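Local coordinates for protein bacterioferritin (Mycobacterium tuberculosis, PDB 3UOI) that probably stores iron inside a hollow 24-subunit shell after oxidising Fe(2+) with dioxygen at a ferroxidase centre, and binds one heme b per dimer, at residues D8-L13 and D62-L67; T22-Y27 and D52-A57. All coordinates share one frame; numbering follows the deposited sequence.

Interaction 1. Residues D8-L13 and D62-L67; sequences DVLRLL and DRILLL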
ATOM      1  N   ASP A   8      17.709 -47.058 -37.077  1.00 26.88           N
ATOM      2  CA  ASP A   8      18.785 -46.159 -37.479  1.00 25.38           C
ATOM      3  C   ASP A   8      18.645 -44.828 -36.722  1.00 24.74           C
ATOM      4  O   ASP A   8      19.607 -44.245 -36.366  1.00 22.86           O
ATOM      5  CB  ASP A   8      18.813 -45.852 -38.981  1.00 26.11           C
ATOM      6  CG  ASP A   8      18.831 -47.064 -39.854  1.00 26.52           C
ATOM      7  OD1 ASP A   8      19.112 -48.129 -39.394  1.00 30.59           O
ATOM      8  OD2 ASP A   8      18.575 -46.920 -41.037  1.00 31.26           O
ATOM      9  N   VAL A   9      17.406 -44.377 -36.529  1.00 22.97           N
ATOM     10  CA  VAL A   9      17.177 -43.164 -35.800  1.00 22.44           C
ATOM     11  C   VAL A   9      17.619 -43.294 -34.362  1.00 21.66           C
ATOM     12  O   VAL A   9      18.186 -42.405 -33.833  1.00 18.72           O
ATOM     13  CB  VAL A   9      15.741 -42.645 -35.830  1.00 21.45           C
ATOM     14  CG1 VAL A   9      15.640 -41.385 -35.013  1.00 23.75           C
ATOM     15  CG2 VAL A   9      15.283 -42.378 -37.204  1.00 22.28           C
ATOM     16  N   LEU A  10      17.300 -44.411 -33.744  1.00 22.19           N
ATOM     17  CA  LEU A  10      17.672 -44.649 -32.379  1.00 22.60           C
ATOM     18  C   LEU A  10      19.180 -44.708 -32.188  1.00 23.98           C
ATOM     19  O   LEU A  10      19.690 -44.121 -31.306  1.00 25.44           O
ATOM     20  CB  LEU A  10      16.973 -45.877 -31.841  1.00 23.12           C
ATOM     21  CG  LEU A  10      15.508 -45.715 -31.432  1.00 23.36           C
ATOM     22  CD1 LEU A  10      14.905 -47.019 -31.034  1.00 20.83           C
ATOM     23  CD2 LEU A  10      15.316 -44.674 -30.322  1.00 24.43           C
ATOM     24  N   ARG A  11      19.895 -45.347 -33.064  1.00 23.17           N
ATOM     25  CA  ARG A  11      21.328 -45.325 -32.947  1.00 24.58           C
ATOM     26  C   ARG A  11      21.810 -43.885 -33.023  1.00 23.01           C
ATOM     27  O   ARG A  11      22.728 -43.511 -32.372  1.00 22.60           O
ATOM     28  CB  ARG A  11      21.976 -46.100 -34.089  1.00 25.49           C
ATOM     29  CG  ARG A  11      23.328 -46.639 -33.785  1.00 32.44           C
ATOM     30  CD  ARG A  11      23.656 -47.864 -34.588  1.00 38.37           C
ATOM     31  NE  ARG A  11      23.478 -47.569 -35.978  1.00 44.46           N
ATOM     32  CZ  ARG A  11      22.462 -47.962 -36.720  1.00 48.16           C
ATOM     33  NH1 ARG A  11      21.502 -48.735 -36.234  1.00 46.60           N
ATOM     34  NH2 ARG A  11      22.417 -47.569 -37.971  1.00 48.26           N
ATOM     35  N   LEU A  12      21.191 -43.123 -33.886  1.00 22.29           N
ATOM     36  CA  LEU A  12      21.614 -41.766 -34.130  1.00 20.91           C
ATOM     37  C   LEU A  12      21.434 -40.935 -32.866  1.00 18.24           C
ATOM     38  O   LEU A  12      22.271 -40.169 -32.505  1.00 14.34           O
ATOM     39  CB  LEU A  12      20.843 -41.196 -35.302  1.00 19.26           C
ATOM     40  CG  LEU A  12      20.847 -39.701 -35.457  1.00 20.24           C
ATOM     41  CD1 LEU A  12      22.131 -39.278 -35.926  1.00 24.09           C
ATOM     42  CD2 LEU A  12      19.832 -39.337 -36.383  1.00 17.60           C
ATOM     43  N   LEU A  13      20.300 -41.146 -32.240  1.00 18.47           N
ATOM     44  CA  LEU A  13      19.918 -40.484 -31.047  1.00 19.55           C
ATOM     45  C   LEU A  13      20.854 -40.837 -29.936  1.00 19.71           C
ATOM     46  O   LEU A  13      21.338 -39.979 -29.279  1.00 22.05           O
ATOM     47  CB  LEU A  13      18.456 -40.812 -30.702  1.00 18.99           C
ATOM     48  CG  LEU A  13      17.364 -40.090 -31.511  1.00 15.80           C
ATOM     49  CD1 LEU A  13      15.941 -40.484 -31.212  1.00 11.03           C
ATOM     50  CD2 LEU A  13      17.518 -38.625 -31.416  1.00 14.96           C
ATOM     51  N   ASP A  62      14.219 -38.303 -23.333  1.00 22.14           N
ATOM     52  CA  ASP A  62      12.772 -38.374 -23.407  1.00 20.71           C
ATOM     53  C   ASP A  62      12.389 -38.900 -24.795  1.00 21.16           C
ATOM     54  O   ASP A  62      11.489 -39.647 -24.912  1.00 18.76           O
ATOM     55  CB  ASP A  62      12.096 -36.992 -23.291  1.00 23.22           C
ATOM     56  CG  ASP A  62      12.222 -36.329 -21.942  1.00 24.12           C
ATOM     57  OD1 ASP A  62      12.328 -37.002 -20.974  1.00 31.53           O
ATOM     58  OD2 ASP A  62      12.166 -35.125 -21.878  1.00 28.13           O
ATOM     59  N   ARG A  63      13.069 -38.440 -25.839  1.00 20.46           N
ATOM     60  CA  ARG A  63      12.726 -38.866 -27.190  1.00 19.63           C
ATOM     61  C   ARG A  63      12.942 -40.377 -27.365  1.00 19.59           C
ATOM     62  O   ARG A  63      12.112 -41.051 -27.872  1.00 21.62           O
ATOM     63  CB  ARG A  63      13.497 -38.040 -28.233  1.00 20.30           C
ATOM     64  CG  ARG A  63      13.014 -38.074 -29.638  1.00 15.02           C
ATOM     65  CD  ARG A  63      11.532 -37.745 -29.857  1.00 18.78           C
ATOM     66  NE  ARG A  63      11.034 -38.353 -31.087  1.00 22.40           N
ATOM     67  CZ  ARG A  63       9.786 -38.573 -31.425  1.00 19.91           C
ATOM     68  NH1 ARG A  63       8.819 -38.214 -30.668  1.00 23.25           N
ATOM     69  NH2 ARG A  63       9.536 -39.153 -32.573  1.00 19.93           N
ATOM     70  N   ILE A  64      14.054 -40.862 -26.871  1.00 20.20           N
ATOM     71  CA  ILE A  64      14.443 -42.231 -26.958  1.00 21.52           C
ATOM     72  C   ILE A  64      13.455 -43.083 -26.213  1.00 22.72           C
ATOM     73  O   ILE A  64      13.055 -44.100 -26.690  1.00 20.95           O
ATOM     74  CB  ILE A  64      15.863 -42.434 -26.382  1.00 21.39           C
ATOM     75  CG1 ILE A  64      16.925 -41.626 -27.146  1.00 15.83           C
ATOM     76  CG2 ILE A  64      16.197 -43.856 -26.272  1.00 23.01           C
ATOM     77  CD1 ILE A  64      18.221 -41.963 -26.818  1.00 12.41           C
ATOM     78  N   LEU A  65      13.078 -42.636 -25.028  1.00 23.18           N
ATOM     79  CA  LEU A  65      12.117 -43.338 -24.238  1.00 25.21           C
ATOM     80  C   LEU A  65      10.731 -43.382 -24.893  1.00 25.41           C
ATOM     81  O   LEU A  65      10.179 -44.387 -24.994  1.00 24.95           O
ATOM     82  CB  LEU A  65      12.076 -42.830 -22.804  1.00 26.44           C
ATOM     83  CG  LEU A  65      13.259 -43.094 -21.876  1.00 25.98           C
ATOM     84  CD1 LEU A  65      12.970 -42.542 -20.455  1.00 29.73           C
ATOM     85  CD2 LEU A  65      13.644 -44.572 -21.851  1.00 24.69           C
ATOM     86  N   LEU A  66      10.246 -42.291 -25.429  1.00 24.75           N
ATOM     87  CA  LEU A  66       8.956 -42.323 -26.057  1.00 24.84           C
ATOM     88  C   LEU A  66       8.945 -43.323 -27.250  1.00 24.67           C
ATOM     89  O   LEU A  66       7.967 -43.876 -27.550  1.00 22.50           O
ATOM     90  CB  LEU A  66       8.477 -40.943 -26.446  1.00 24.22           C
ATOM     91  CG  LEU A  66       7.049 -40.623 -26.878  1.00 25.46           C
ATOM     92  CD1 LEU A  66       6.845 -39.216 -26.648  1.00 32.00           C
ATOM     93  CD2 LEU A  66       6.750 -40.879 -28.332  1.00 28.23           C
ATOM     94  N   LEU A  67      10.075 -43.537 -27.884  1.00 25.09           N
ATOM     95  CA  LEU A  67      10.149 -44.439 -29.012  1.00 26.66           C
ATOM     96  C   LEU A  67      10.519 -45.817 -28.544  1.00 27.07           C
ATOM     97  O   LEU A  67      10.879 -46.634 -29.328  1.00 29.85           O
ATOM     98  CB  LEU A  67      11.097 -43.953 -30.111  1.00 26.27           C
ATOM     99  CG  LEU A  67      10.731 -42.636 -30.773  1.00 26.12           C
ATOM    100  CD1 LEU A  67      11.884 -41.920 -31.287  1.00 24.74           C
ATOM    101  CD2 LEU A  67       9.731 -42.869 -31.867  1.00 29.29           C
TER
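Leu13 meets Ile64, Arg63 and Leu67 where the start of helix 7-36 packs against the end of helix 40-66, an antiparallel pair of the ferritin-like four-helix bundle. The axes of the two short segments are 10.4 Å apart at an angle of 153°, a spacing filled by branched aliphatic side chains with no hydrogen bond between them. Leu13 can be followed outward from its backbone. Its CB lies against the longer, CG1-CD1 branch of Ile64, 4.0 Å from CG1 of that residue, with Ile64 CD1 almost as near. CG stands anti to the carbonyl carbon (chi1 -77°), and the chain then runs on to CD1, which reaches Arg63 CG at 4.1 Å and also touches the CD1 methyl of Leu67. Arg63 thus offers its aliphatic stem here; Leu67 CG lies over one face of its guanidinium, offset toward the rim, while NE is hydrogen-bonded to Ser118 OG and NH1 forms a salt bridge to Glu130 of a neighbouring subunit. One turn before Leu13, Leu10 uses a single methyl for two partners: its CD2 lies 4.2 Å from Ile64 CG2 and 4.3 Å from Leu67 CB.

Interaction 2. Residues T22-Y27 and D52-A57; sequences TAINQY and DEMRHA. With HEM (protoporphyrin IX containing Fe), chain B.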
ATOM      1  N   THR A  22      29.437 -36.349 -23.074  1.00 21.00           N
ATOM      2  CA  THR A  22      30.846 -36.001 -23.110  1.00 20.05           C
ATOM      3  C   THR A  22      31.016 -34.491 -22.945  1.00 17.21           C
ATOM      4  O   THR A  22      31.835 -34.031 -22.210  1.00 18.39           O
ATOM      5  CB  THR A  22      31.412 -36.487 -24.434  1.00 20.00           C
ATOM      6  OG1 THR A  22      30.765 -37.697 -24.780  1.00 26.58           O
ATOM      7  CG2 THR A  22      32.860 -36.712 -24.405  1.00 17.89           C
ATOM      8  N   ALA A  23      30.172 -33.754 -23.641  1.00 19.72           N
ATOM      9  CA  ALA A  23      30.159 -32.298 -23.597  1.00 17.91           C
ATOM     10  C   ALA A  23      29.807 -31.719 -22.209  1.00 18.99           C
ATOM     11  O   ALA A  23      30.334 -30.713 -21.812  1.00 16.49           O
ATOM     12  CB  ALA A  23      29.300 -31.742 -24.628  1.00 18.34           C
ATOM     13  N   ILE A  24      28.889 -32.366 -21.515  1.00 18.00           N
ATOM     14  CA  ILE A  24      28.529 -31.895 -20.220  1.00 19.38           C
ATOM     15  C   ILE A  24      29.767 -31.974 -19.378  1.00 18.97           C
ATOM     16  O   ILE A  24      30.184 -30.992 -18.810  1.00 23.52           O
ATOM     17  CB  ILE A  24      27.490 -32.801 -19.571  1.00 17.55           C
ATOM     18  CG1 ILE A  24      26.116 -32.568 -20.178  1.00 14.79           C
ATOM     19  CG2 ILE A  24      27.473 -32.531 -18.140  1.00 21.41           C
ATOM     20  CD1 ILE A  24      25.186 -33.601 -19.948  1.00 13.97           C
ATOM     21  N   ASN A  25      30.410 -33.126 -19.394  1.00 18.77           N
ATOM     22  CA  ASN A  25      31.620 -33.249 -18.629  1.00 17.16           C
ATOM     23  C   ASN A  25      32.778 -32.344 -19.096  1.00 18.19           C
ATOM     24  O   ASN A  25      33.472 -31.791 -18.334  1.00 17.75           O
ATOM     25  CB  ASN A  25      32.072 -34.678 -18.566  1.00 16.90           C
ATOM     26  CG  ASN A  25      31.147 -35.526 -17.804  1.00 15.38           C
ATOM     27  OD1 ASN A  25      30.032 -35.208 -17.697  1.00 21.92           O
ATOM     28  ND2 ASN A  25      31.625 -36.601 -17.265  1.00 14.63           N
ATOM     29  N   GLN A  26      32.966 -32.235 -20.376  1.00 19.81           N
ATOM     30  CA  GLN A  26      34.068 -31.427 -20.790  1.00 19.82           C
ATOM     31  C   GLN A  26      33.815 -30.005 -20.427  1.00 20.41           C
ATOM     32  O   GLN A  26      34.660 -29.396 -19.861  1.00 23.07           O
ATOM     33  CB  GLN A  26      34.405 -31.616 -22.262  1.00 22.02           C
ATOM     34  CG  GLN A  26      35.609 -30.874 -22.801  1.00 14.98           C
ATOM     35  CD  GLN A  26      35.892 -31.278 -24.205  1.00 22.89           C
ATOM     36  OE1 GLN A  26      36.149 -32.411 -24.473  1.00 26.47           O
ATOM     37  NE2 GLN A  26      35.831 -30.341 -25.110  1.00 22.38           N
ATOM     38  N   TYR A  27      32.616 -29.525 -20.713  1.00 17.58           N
ATOM     39  CA  TYR A  27      32.261 -28.157 -20.475  1.00 19.00           C
ATOM     40  C   TYR A  27      32.280 -27.818 -18.999  1.00 19.87           C
ATOM     41  O   TYR A  27      32.748 -26.803 -18.607  1.00 17.33           O
ATOM     42  CB  TYR A  27      30.913 -27.760 -21.122  1.00 19.83           C
ATOM     43  CG  TYR A  27      30.816 -27.818 -22.659  1.00 20.50           C
ATOM     44  CD1 TYR A  27      31.916 -27.975 -23.447  1.00 21.55           C
ATOM     45  CD2 TYR A  27      29.620 -27.723 -23.299  1.00 22.36           C
ATOM     46  CE1 TYR A  27      31.822 -28.059 -24.827  1.00 26.08           C
ATOM     47  CE2 TYR A  27      29.529 -27.797 -24.696  1.00 23.34           C
ATOM     48  CZ  TYR A  27      30.636 -27.980 -25.456  1.00 24.52           C
ATOM     49  OH  TYR A  27      30.580 -28.063 -26.849  1.00 27.99           O
ATOM     50  N   ASP A  52      23.370 -26.195 -20.722  1.00 20.35           N
ATOM     51  CA  ASP A  52      22.660 -26.263 -21.991  1.00 20.93           C
ATOM     52  C   ASP A  52      22.801 -27.657 -22.587  1.00 19.36           C
ATOM     53  O   ASP A  52      21.848 -28.209 -23.138  1.00 22.27           O
ATOM     54  CB  ASP A  52      23.199 -25.214 -22.965  1.00 19.61           C
ATOM     55  CG  ASP A  52      22.766 -23.807 -22.605  1.00 26.63           C
ATOM     56  OD1 ASP A  52      21.802 -23.661 -21.824  1.00 26.41           O
ATOM     57  OD2 ASP A  52      23.390 -22.845 -23.103  1.00 31.90           O
ATOM     58  N   GLU A  53      23.998 -28.222 -22.469  1.00 20.71           N
ATOM     59  CA  GLU A  53      24.264 -29.564 -22.970  1.00 22.74           C
ATOM     60  C   GLU A  53      23.497 -30.587 -22.142  1.00 21.53           C
ATOM     61  O   GLU A  53      22.946 -31.549 -22.679  1.00 21.41           O
ATOM     62  CB  GLU A  53      25.763 -29.868 -22.927  1.00 20.00           C
ATOM     63  CG  GLU A  53      26.396 -30.058 -24.295  1.00 20.00           C
ATOM     64  CD  GLU A  53      25.702 -29.251 -25.376  1.00 20.00           C
ATOM     65  OE1 GLU A  53      25.776 -28.005 -25.329  1.00 20.00           O
ATOM     66  OE2 GLU A  53      25.084 -29.863 -26.271  1.00 20.00           O
ATOM     67  N   MET A  54      23.461 -30.369 -20.831  1.00 19.64           N
ATOM     68  CA  MET A  54      22.740 -31.257 -19.928  1.00 21.25           C
ATOM     69  C   MET A  54      21.265 -31.295 -20.308  1.00 22.88           C
ATOM     70  O   MET A  54      20.640 -32.356 -20.307  1.00 25.67           O
ATOM     71  CB  MET A  54      22.900 -30.795 -18.479  1.00 21.74           C
ATOM     72  CG  MET A  54      24.182 -31.268 -17.815  1.00 20.51           C
ATOM     73  SD  MET A  54      24.255 -30.846 -16.063  1.00 21.63           S
ATOM     74  CE  MET A  54      25.888 -30.119 -15.958  1.00 17.17           C
ATOM     75  N   ARG A  55      20.717 -30.129 -20.635  1.00 24.66           N
ATOM     76  CA  ARG A  55      19.322 -30.029 -21.046  1.00 25.63           C
ATOM     77  C   ARG A  55      19.104 -30.806 -22.336  1.00 24.55           C
ATOM     78  O   ARG A  55      18.083 -31.471 -22.510  1.00 24.52           O
ATOM     79  CB  ARG A  55      18.923 -28.565 -21.235  1.00 25.80           C
ATOM     80  CG  ARG A  55      18.309 -27.924 -20.000  1.00 32.47           C
ATOM     81  CD  ARG A  55      17.562 -26.648 -20.355  1.00 37.47           C
ATOM     82  NE  ARG A  55      18.471 -25.566 -20.717  1.00 38.03           N
ATOM     83  CZ  ARG A  55      19.299 -24.969 -19.866  1.00 39.47           C
ATOM     84  NH1 ARG A  55      19.337 -25.351 -18.598  1.00 37.48           N
ATOM     85  NH2 ARG A  55      20.092 -23.992 -20.284  1.00 38.59           N
ATOM     86  N   HIS A  56      20.075 -30.718 -23.241  1.00 22.41           N
ATOM     87  CA  HIS A  56      20.006 -31.434 -24.515  1.00 21.37           C
ATOM     88  C   HIS A  56      19.977 -32.962 -24.247  1.00 20.54           C
ATOM     89  O   HIS A  56      19.233 -33.669 -24.850  1.00 19.13           O
ATOM     90  CB  HIS A  56      21.181 -31.110 -25.395  1.00 19.73           C
ATOM     91  CG  HIS A  56      21.103 -29.795 -26.069  1.00 19.41           C
ATOM     92  ND1 HIS A  56      22.214 -29.143 -26.522  1.00 19.67           N
ATOM     93  CD2 HIS A  56      20.054 -29.017 -26.385  1.00 16.24           C
ATOM     94  CE1 HIS A  56      21.851 -28.027 -27.098  1.00 20.57           C
ATOM     95  NE2 HIS A  56      20.547 -27.921 -27.023  1.00 20.99           N
ATOM     96  N   ALA A  57      20.787 -33.412 -23.298  1.00 21.20           N
ATOM     97  CA  ALA A  57      20.847 -34.813 -22.923  1.00 21.09           C
ATOM     98  C   ALA A  57      19.483 -35.271 -22.383  1.00 22.95           C
ATOM     99  O   ALA A  57      18.954 -36.261 -22.823  1.00 22.44           O
ATOM    100  CB  ALA A  57      21.886 -35.028 -21.957  1.00 21.11           C
TER
HETATM  101  CHA HEM B 200      21.692 -29.044 -13.066  1.00 24.73           C
HETATM  102  CHB HEM B 200      26.213 -30.442 -12.202  1.00 20.97           C
HETATM  103  CHC HEM B 200      25.507 -34.261 -15.068  1.00 24.98           C
HETATM  104  CHD HEM B 200      20.888 -33.022 -15.775  1.00 19.24           C
HETATM  105  C1A HEM B 200      22.911 -29.152 -12.432  1.00 26.84           C
HETATM  106  C2A HEM B 200      23.383 -28.467 -11.251  1.00 32.17           C
HETATM  107  C3A HEM B 200      24.655 -28.868 -11.049  1.00 28.56           C
HETATM  108  C4A HEM B 200      25.010 -29.792 -12.063  1.00 24.97           C
HETATM  109  CMA HEM B 200      25.619 -28.471  -9.922  1.00 33.30           C
HETATM  110  CAA HEM B 200      22.496 -27.470 -10.451  1.00 33.31           C
HETATM  111  CBA HEM B 200      21.293 -28.258  -9.910  1.00 34.49           C
HETATM  112  CGA HEM B 200      20.927 -28.007  -8.453  1.00 42.03           C
HETATM  113  O1A HEM B 200      20.279 -28.884  -7.769  1.00 41.57           O
HETATM  114  O2A HEM B 200      21.268 -26.901  -7.951  1.00 38.76           O
HETATM  115  C1B HEM B 200      26.445 -31.580 -12.955  1.00 28.12           C
HETATM  116  C2B HEM B 200      27.736 -32.227 -13.161  1.00 30.09           C
HETATM  117  C3B HEM B 200      27.548 -33.291 -13.931  1.00 30.95           C
HETATM  118  C4B HEM B 200      26.124 -33.333 -14.260  1.00 27.10           C
HETATM  119  CMB HEM B 200      29.106 -31.814 -12.560  1.00 30.88           C
HETATM  120  CAB HEM B 200      28.712 -34.237 -14.349  1.00 30.02           C
HETATM  121  CBB HEM B 200      28.570 -35.092 -15.355  1.00 33.20           C
HETATM  122  C1C HEM B 200      24.199 -34.303 -15.533  1.00 24.63           C
HETATM  123  C2C HEM B 200      23.659 -35.251 -16.504  1.00 23.16           C
HETATM  124  C3C HEM B 200      22.364 -34.905 -16.663  1.00 24.35           C
HETATM  125  C4C HEM B 200      22.075 -33.709 -15.881  1.00 21.12           C
HETATM  126  CMC HEM B 200      24.438 -36.424 -17.164  1.00 18.49           C
HETATM  127  CAC HEM B 200      21.323 -35.587 -17.550  1.00 21.43           C
HETATM  128  CBC HEM B 200      20.275 -34.821 -17.873  1.00 26.13           C
HETATM  129  C1D HEM B 200      20.716 -31.796 -15.179  1.00 23.19           C
HETATM  130  C2D HEM B 200      19.542 -30.982 -15.331  1.00 30.10           C
HETATM  131  C3D HEM B 200      19.833 -29.762 -14.478  1.00 29.46           C
HETATM  132  C4D HEM B 200      21.107 -29.969 -13.915  1.00 27.94           C
HETATM  133  CMD HEM B 200      18.234 -31.314 -16.125  1.00 22.00           C
HETATM  134  CAD HEM B 200      18.953 -28.559 -14.208  1.00 30.60           C
HETATM  135  CBD HEM B 200      19.080 -27.675 -15.438  1.00 35.20           C
HETATM  136  CGD HEM B 200      18.346 -26.409 -15.105  1.00 37.20           C
HETATM  137  O1D HEM B 200      18.391 -25.964 -13.915  1.00 45.03           O
HETATM  138  O2D HEM B 200      17.714 -25.864 -16.028  1.00 38.94           O
HETATM  139  NA  HEM B 200      23.944 -29.916 -12.890  1.00 24.51           N
HETATM  140  NB  HEM B 200      25.475 -32.257 -13.658  1.00 24.64           N
HETATM  141  NC  HEM B 200      23.196 -33.412 -15.210  1.00 25.04           N
HETATM  142  ND  HEM B 200      21.674 -31.173 -14.397  1.00 20.52           N
HETATM  143 FE   HEM B 200      23.498 -31.681 -14.093  1.00 23.13          FE
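Ile24 and Met54 cross at about a right angle, the isoleucine pressing both branches on the methionine stem. Ile24 CG1 and CD1 each come within 3.3 Å of Met54 CG, tighter than ordinary van der Waals contact, and CG2 reaches the same carbon from the other branch. Beyond that, CD1 also touches the Ala57 methyl. Met54 runs extended through chi2 (-174°), which carries SD to the heme iron at 2.3 Å; the bend at chi3 (-131°) then lays CE over the pyrrole nitrogen NB. The sixth ligand is Met54 SD of the second subunit, the bis-methionine coordination of bacterioferritins, in which one heme sits across the dimer interface. Arg55 NH1 approaches the propionate oxygen O2D of this heme at 3.1 Å.

The other flank of the helix pair faces the core of the four-helix bundle. Here Glu53 CG lies 3.4 Å from Ala23 CB, and the bend at chi2 turns the carboxylate toward the edge of the Tyr27 ring, with OE1 3.8 Å from CE2. As modelled, carboxylate and ring are nearly perpendicular, but OE2 lies close to Glu20 OE2 and its place is doubtful. Tyr27 also meets the ring of His132, a predicted ligand of the second iron, with the planes at a steep angle. Glu53 and His56 are both predicted iron ligands, and the modelled Glu53 OE2 accepts a nearly straight hydrogen bond from His56 ND1, subject to the same doubt. At the opposite end of the imidazole, His56 NE2 is hydrogen-bonded to Asp128 OD1.

How the interactions relate
Both contacts join helix 7-36 to helix 40-66, the first antiparallel pair of the ferritin-like bundle, and their centres are 18 Å apart. Interaction 2 is nested within the chain loop closed by interaction 1: the order is 8-13, 22-27, 52-57, 62-67. Nearest atoms of the two are about 5 Å apart, without touching. The pair is therefore packed near one end by interaction 1, its centre about 19 Å from the centre of the chain, and near its middle by interaction 2. There the helices come closer together, with the heme on one flank and the predicted ferroxidase residues on the other, whereas interaction 1 is purely aliphatic packing between the segments.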